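Local coordinates for protein N-alpha-acetyltransferase 35, NatC auxiliary subunit (Saccharomyces cerevisiae, PDB 6YGA) that serves as the auxiliary subunit of the NatC N-terminal acetyltransferase, the MAK3–MAK10–MAK31 complex that acetylates the N-terminal methionine of L-A virus Gag protein, at residues K677-N688 against T715-T726. Residues are numbered along the deposited sequence; the frame is centred on the assembly and turned at random.
Sequences KLKHTSKALSVN and TTEGWNYFPIQT. With EDO (1,2-ethanediol), chain C.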
loop_
_atom_site.group_PDB
_atom_site.type_symbol
_atom_site.label_atom_id
_atom_site.label_comp_id
_atom_site.label_asym_id
_atom_site.label_seq_id
_atom_site.Cartn_x
_atom_site.Cartn_y
_atom_site.Cartn_z
ATOM N N LYS B 677 -12.909 -1.636 21.518
ATOM C CA LYS B 677 -13.455 -1.091 20.280
ATOM C C LYS B 677 -14.556 -1.983 19.724
ATOM O O LYS B 677 -15.544 -1.491 19.168
ATOM C CB LYS B 677 -12.344 -0.908 19.246
ATOM C CG LYS B 677 -11.329 0.155 19.615
ATOM C CD LYS B 677 -10.280 0.330 18.532
ATOM C CE LYS B 677 -9.454 1.584 18.779
ATOM N NZ LYS B 677 -8.357 1.737 17.789
ATOM N N LEU B 678 -14.406 -3.301 19.866
ATOM C CA LEU B 678 -15.450 -4.202 19.396
ATOM C C LEU B 678 -16.726 -4.025 20.210
ATOM O O LEU B 678 -17.834 -4.077 19.663
ATOM C CB LEU B 678 -14.958 -5.646 19.451
ATOM C CG LEU B 678 -15.740 -6.672 18.633
ATOM C CD1 LEU B 678 -15.779 -6.283 17.162
ATOM C CD2 LEU B 678 -15.107 -8.037 18.812
ATOM N N LYS B 679 -16.589 -3.802 21.519
ATOM C CA LYS B 679 -17.761 -3.574 22.356
ATOM C C LYS B 679 -18.471 -2.284 21.968
ATOM O O LYS B 679 -19.706 -2.225 21.963
ATOM C CB LYS B 679 -17.357 -3.537 23.829
ATOM C CG LYS B 679 -18.536 -3.451 24.779
ATOM C CD LYS B 679 -18.116 -2.974 26.158
ATOM C CE LYS B 679 -17.056 -3.874 26.762
ATOM N NZ LYS B 679 -16.750 -3.485 28.163
ATOM N N HIS B 680 -17.703 -1.241 21.637
ATOM C CA HIS B 680 -18.299 0.019 21.201
ATOM C C HIS B 680 -19.141 -0.176 19.946
ATOM O O HIS B 680 -20.269 0.323 19.862
ATOM C CB HIS B 680 -17.206 1.063 20.957
ATOM C CG HIS B 680 -16.561 1.576 22.209
ATOM N ND1 HIS B 680 -15.332 2.200 22.211
ATOM C CD2 HIS B 680 -16.979 1.566 23.497
ATOM C CE1 HIS B 680 -15.018 2.547 23.448
ATOM N NE2 HIS B 680 -16.001 2.174 24.247
ATOM N N THR B 681 -18.611 -0.908 18.962
ATOM C CA THR B 681 -19.356 -1.160 17.732
ATOM C C THR B 681 -20.633 -1.948 18.007
ATOM O O THR B 681 -21.690 -1.646 17.440
ATOM C CB THR B 681 -18.468 -1.903 16.730
ATOM O OG1 THR B 681 -17.476 -1.006 16.214
ATOM C CG2 THR B 681 -19.292 -2.465 15.579
ATOM N N SER B 682 -20.553 -2.956 18.882
ATOM C CA SER B 682 -21.733 -3.746 19.225
ATOM C C SER B 682 -22.843 -2.863 19.784
ATOM O O SER B 682 -23.994 -2.943 19.340
ATOM C CB SER B 682 -21.355 -4.837 20.228
ATOM O OG SER B 682 -20.318 -5.660 19.719
ATOM N N LYS B 683 -22.514 -2.010 20.756
ATOM C CA LYS B 683 -23.509 -1.095 21.308
ATOM C C LYS B 683 -24.070 -0.170 20.234
ATOM O O LYS B 683 -25.275 0.109 20.212
ATOM C CB LYS B 683 -22.902 -0.278 22.448
ATOM C CG LYS B 683 -22.448 -1.096 23.643
ATOM C CD LYS B 683 -21.787 -0.209 24.687
ATOM C CE LYS B 683 -21.404 -0.996 25.928
ATOM N NZ LYS B 683 -20.688 -0.137 26.911
ATOM N N ALA B 684 -23.212 0.315 19.330
ATOM C CA ALA B 684 -23.672 1.233 18.294
ATOM C C ALA B 684 -24.637 0.558 17.329
ATOM O O ALA B 684 -25.551 1.211 16.810
ATOM C CB ALA B 684 -22.478 1.810 17.534
ATOM N N LEU B 685 -24.449 -0.738 17.074
ATOM C CA LEU B 685 -25.364 -1.465 16.202
ATOM C C LEU B 685 -26.771 -1.501 16.786
ATOM O O LEU B 685 -27.757 -1.325 16.062
ATOM C CB LEU B 685 -24.843 -2.884 15.968
ATOM C CG LEU B 685 -23.615 -3.056 15.072
ATOM C CD1 LEU B 685 -22.961 -4.398 15.342
ATOM C CD2 LEU B 685 -24.004 -2.943 13.606
ATOM N N SER B 686 -26.880 -1.725 18.098
ATOM C CA SER B 686 -28.187 -1.752 18.747
ATOM C C SER B 686 -28.837 -0.372 18.731
ATOM O O SER B 686 -30.016 -0.235 18.384
ATOM C CB SER B 686 -28.047 -2.272 20.180
ATOM O OG SER B 686 -29.305 -2.370 20.822
ATOM N N VAL B 687 -28.081 0.663 19.105
ATOM C CA VAL B 687 -28.617 2.023 19.096
ATOM C C VAL B 687 -29.092 2.402 17.699
ATOM O O VAL B 687 -30.152 3.017 17.531
ATOM C CB VAL B 687 -27.559 3.012 19.623
ATOM C CG1 VAL B 687 -28.008 4.455 19.419
ATOM C CG2 VAL B 687 -27.273 2.739 21.093
ATOM N N ASN B 688 -28.328 2.024 16.673
ATOM C CA ASN B 688 -28.694 2.397 15.312
ATOM C C ASN B 688 -29.951 1.668 14.855
ATOM O O ASN B 688 -30.760 2.231 14.108
ATOM C CB ASN B 688 -27.531 2.117 14.362
ATOM C CG ASN B 688 -27.890 2.364 12.916
ATOM O OD1 ASN B 688 -28.031 3.511 12.484
ATOM N ND2 ASN B 688 -28.031 1.285 12.152
ATOM N N THR B 715 -17.356 3.463 12.925
ATOM C CA THR B 715 -17.413 3.967 14.291
ATOM C C THR B 715 -16.023 4.423 14.717
ATOM O O THR B 715 -15.056 3.665 14.609
ATOM C CB THR B 715 -17.933 2.886 15.243
ATOM O OG1 THR B 715 -19.204 2.412 14.784
ATOM C CG2 THR B 715 -18.090 3.435 16.653
ATOM N N THR B 716 -15.931 5.660 15.212
ATOM C CA THR B 716 -14.625 6.279 15.433
ATOM C C THR B 716 -13.792 5.502 16.450
ATOM O O THR B 716 -12.589 5.294 16.247
ATOM C CB THR B 716 -14.806 7.736 15.873
ATOM O OG1 THR B 716 -13.551 8.270 16.314
ATOM C CG2 THR B 716 -15.837 7.854 16.992
ATOM N N GLU B 717 -14.408 5.059 17.546
ATOM C CA GLU B 717 -13.727 4.257 18.553
ATOM C C GLU B 717 -14.152 2.795 18.510
ATOM O O GLU B 717 -13.916 2.059 19.473
ATOM C CB GLU B 717 -13.963 4.838 19.948
ATOM C CG GLU B 717 -13.242 6.152 20.187
ATOM C CD GLU B 717 -11.756 6.061 19.881
ATOM O OE1 GLU B 717 -11.128 5.046 20.252
ATOM O OE2 GLU B 717 -11.215 7.001 19.259
ATOM N N GLY B 718 -14.772 2.363 17.415
ATOM C CA GLY B 718 -15.193 0.990 17.256
ATOM C C GLY B 718 -14.234 0.186 16.398
ATOM O O GLY B 718 -13.140 0.628 16.043
ATOM N N TRP B 719 -14.663 -1.028 16.066
ATOM C CA TRP B 719 -13.915 -1.912 15.179
ATOM C C TRP B 719 -14.652 -1.966 13.847
ATOM O O TRP B 719 -15.780 -2.468 13.773
ATOM C CB TRP B 719 -13.752 -3.304 15.782
ATOM C CG TRP B 719 -12.825 -4.154 14.973
ATOM C CD1 TRP B 719 -13.136 -5.294 14.297
ATOM C CD2 TRP B 719 -11.435 -3.903 14.725
ATOM N NE1 TRP B 719 -12.022 -5.781 13.656
ATOM C CE2 TRP B 719 -10.966 -4.943 13.903
ATOM C CE3 TRP B 719 -10.543 -2.905 15.128
ATOM C CZ2 TRP B 719 -9.642 -5.016 13.475
ATOM C CZ3 TRP B 719 -9.232 -2.976 14.701
ATOM C CH2 TRP B 719 -8.792 -4.024 13.882
ATOM N N ASN B 720 -14.004 -1.466 12.798
ATOM C CA ASN B 720 -14.656 -1.194 11.527
ATOM C C ASN B 720 -14.689 -2.397 10.590
ATOM O O ASN B 720 -14.948 -2.229 9.393
ATOM C CB ASN B 720 -13.982 -0.006 10.848
ATOM C CG ASN B 720 -14.123 1.265 11.656
ATOM O OD1 ASN B 720 -15.074 1.418 12.428
ATOM N ND2 ASN B 720 -13.183 2.186 11.486
ATOM N N TYR B 721 -14.439 -3.605 11.097
ATOM C CA TYR B 721 -14.827 -4.784 10.333
ATOM C C TYR B 721 -16.341 -4.915 10.250
ATOM O O TYR B 721 -16.846 -5.629 9.377
ATOM C CB TYR B 721 -14.237 -6.057 10.944
ATOM C CG TYR B 721 -12.777 -6.312 10.633
ATOM C CD1 TYR B 721 -11.955 -5.308 10.136
ATOM C CD2 TYR B 721 -12.224 -7.570 10.832
ATOM C CE1 TYR B 721 -10.620 -5.550 9.858
ATOM C CE2 TYR B 721 -10.894 -7.821 10.553
ATOM C CZ TYR B 721 -10.098 -6.810 10.067
ATOM O OH TYR B 721 -8.775 -7.063 9.792
ATOM N N PHE B 722 -17.070 -4.242 11.139
ATOM C CA PHE B 722 -18.531 -4.282 11.178
ATOM C C PHE B 722 -19.040 -2.846 11.182
ATOM O O PHE B 722 -19.371 -2.295 12.240
ATOM C CB PHE B 722 -19.031 -5.048 12.405
ATOM C CG PHE B 722 -18.412 -6.409 12.570
ATOM C CD1 PHE B 722 -17.262 -6.573 13.326
ATOM C CD2 PHE B 722 -18.981 -7.526 11.977
ATOM C CE1 PHE B 722 -16.687 -7.823 13.485
ATOM C CE2 PHE B 722 -18.413 -8.781 12.135
ATOM C CZ PHE B 722 -17.262 -8.928 12.889
ATOM N N PRO B 723 -19.104 -2.203 10.017
ATOM C CA PRO B 723 -19.592 -0.822 9.970
ATOM C C PRO B 723 -21.073 -0.742 10.304
ATOM O O PRO B 723 -21.804 -1.733 10.273
ATOM C CB PRO B 723 -19.327 -0.397 8.520
ATOM C CG PRO B 723 -19.319 -1.671 7.756
ATOM C CD PRO B 723 -18.735 -2.703 8.681
ATOM N N ILE B 724 -21.511 0.470 10.627
ATOM C CA ILE B 724 -22.898 0.725 10.994
ATOM C C ILE B 724 -23.666 1.115 9.738
ATOM O O ILE B 724 -23.320 2.093 9.067
ATOM C CB ILE B 724 -22.994 1.826 12.062
ATOM C CG1 ILE B 724 -22.044 1.535 13.228
ATOM C CG2 ILE B 724 -24.423 1.965 12.558
ATOM C CD1 ILE B 724 -22.381 0.287 14.001
ATOM N N GLN B 725 -24.710 0.353 9.418
ATOM C CA GLN B 725 -25.553 0.639 8.257
ATOM C C GLN B 725 -26.486 1.786 8.624
ATOM O O GLN B 725 -27.491 1.589 9.312
ATOM C CB GLN B 725 -26.322 -0.608 7.833
ATOM C CG GLN B 725 -25.422 -1.785 7.470
ATOM C CD GLN B 725 -26.198 -3.034 7.090
ATOM O OE1 GLN B 725 -26.981 -3.031 6.140
ATOM N NE2 GLN B 725 -25.978 -4.112 7.833
ATOM N N THR B 726 -26.159 2.988 8.150
ATOM C CA THR B 726 -26.767 4.227 8.616
ATOM C C THR B 726 -27.662 4.839 7.546
ATOM O O THR B 726 -27.290 4.905 6.370
ATOM C CB THR B 726 -25.682 5.233 9.019
ATOM O OG1 THR B 726 -24.744 4.591 9.892
ATOM C CG2 THR B 726 -26.288 6.440 9.726
HETATM C C1 EDO C . -20.435 -3.206 29.429
HETATM O O1 EDO C . -19.265 -3.945 29.797
HETATM C C2 EDO C . -20.351 -1.798 30.005
HETATM O O2 EDO C . -19.260 -1.088 29.406
HETATM O O HOH W 1 -18.412 0.032 13.748
#
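Strand 724-726 runs in roughly the same direction as helix 677-688, their axes 8.7 Å apart at closest approach and 26° apart in direction, while the loop before it comes nearer still, with the CA atoms of K677 and G718 4.1 Å apart. G718 ends a type I turn that begins at T715; without a side chain it lets T681 OG1 come to 3.2 Å from its CA, where a CB would collide with the hydroxyl. T681 suits this place because it is both polar and branched. With OG1 anti to its carbonyl carbon (chi1 -72°), the hydroxyl accepts a hydrogen bond from W719 N (2.8 Å), while CG2 packs on the backbone oxygen and CB of F722. A water joins T681 OG1 and T715 OG1 and donates to F722 O, tying the two ends of the loop to the helix. One helical turn along from K677, H680 donates from ND1 to E717 O (3.1 Å). The oxygen lies nearly in the imidazole plane, but the donor stands above the carbonyl plane. The aliphatic part of K677 covers the same carbonyl, CG lying 3.2 Å from E717 O. On the buried flank, L678 CD1 fits against W719 CB and the F722 ring. Further on, I724 CD1 lies 3.6 Å from L685 CD2 and also rests on A684 CB, the small alanine leaving room for the branched chain. I724 CG2 lies against the amide of N688, whose ND2 bonds to Q725 O at 2.9 Å. The Q725 side chain reaches E555 of helix 511-564, a helix that F722 also touches. The arrangement is a C-terminal beta-hairpin, strands 708-713 and 724-729, whose connecting loop and the start of whose second strand fold back on the preceding helix 668-701, consistent with the largely helical TPR-type family assigned here.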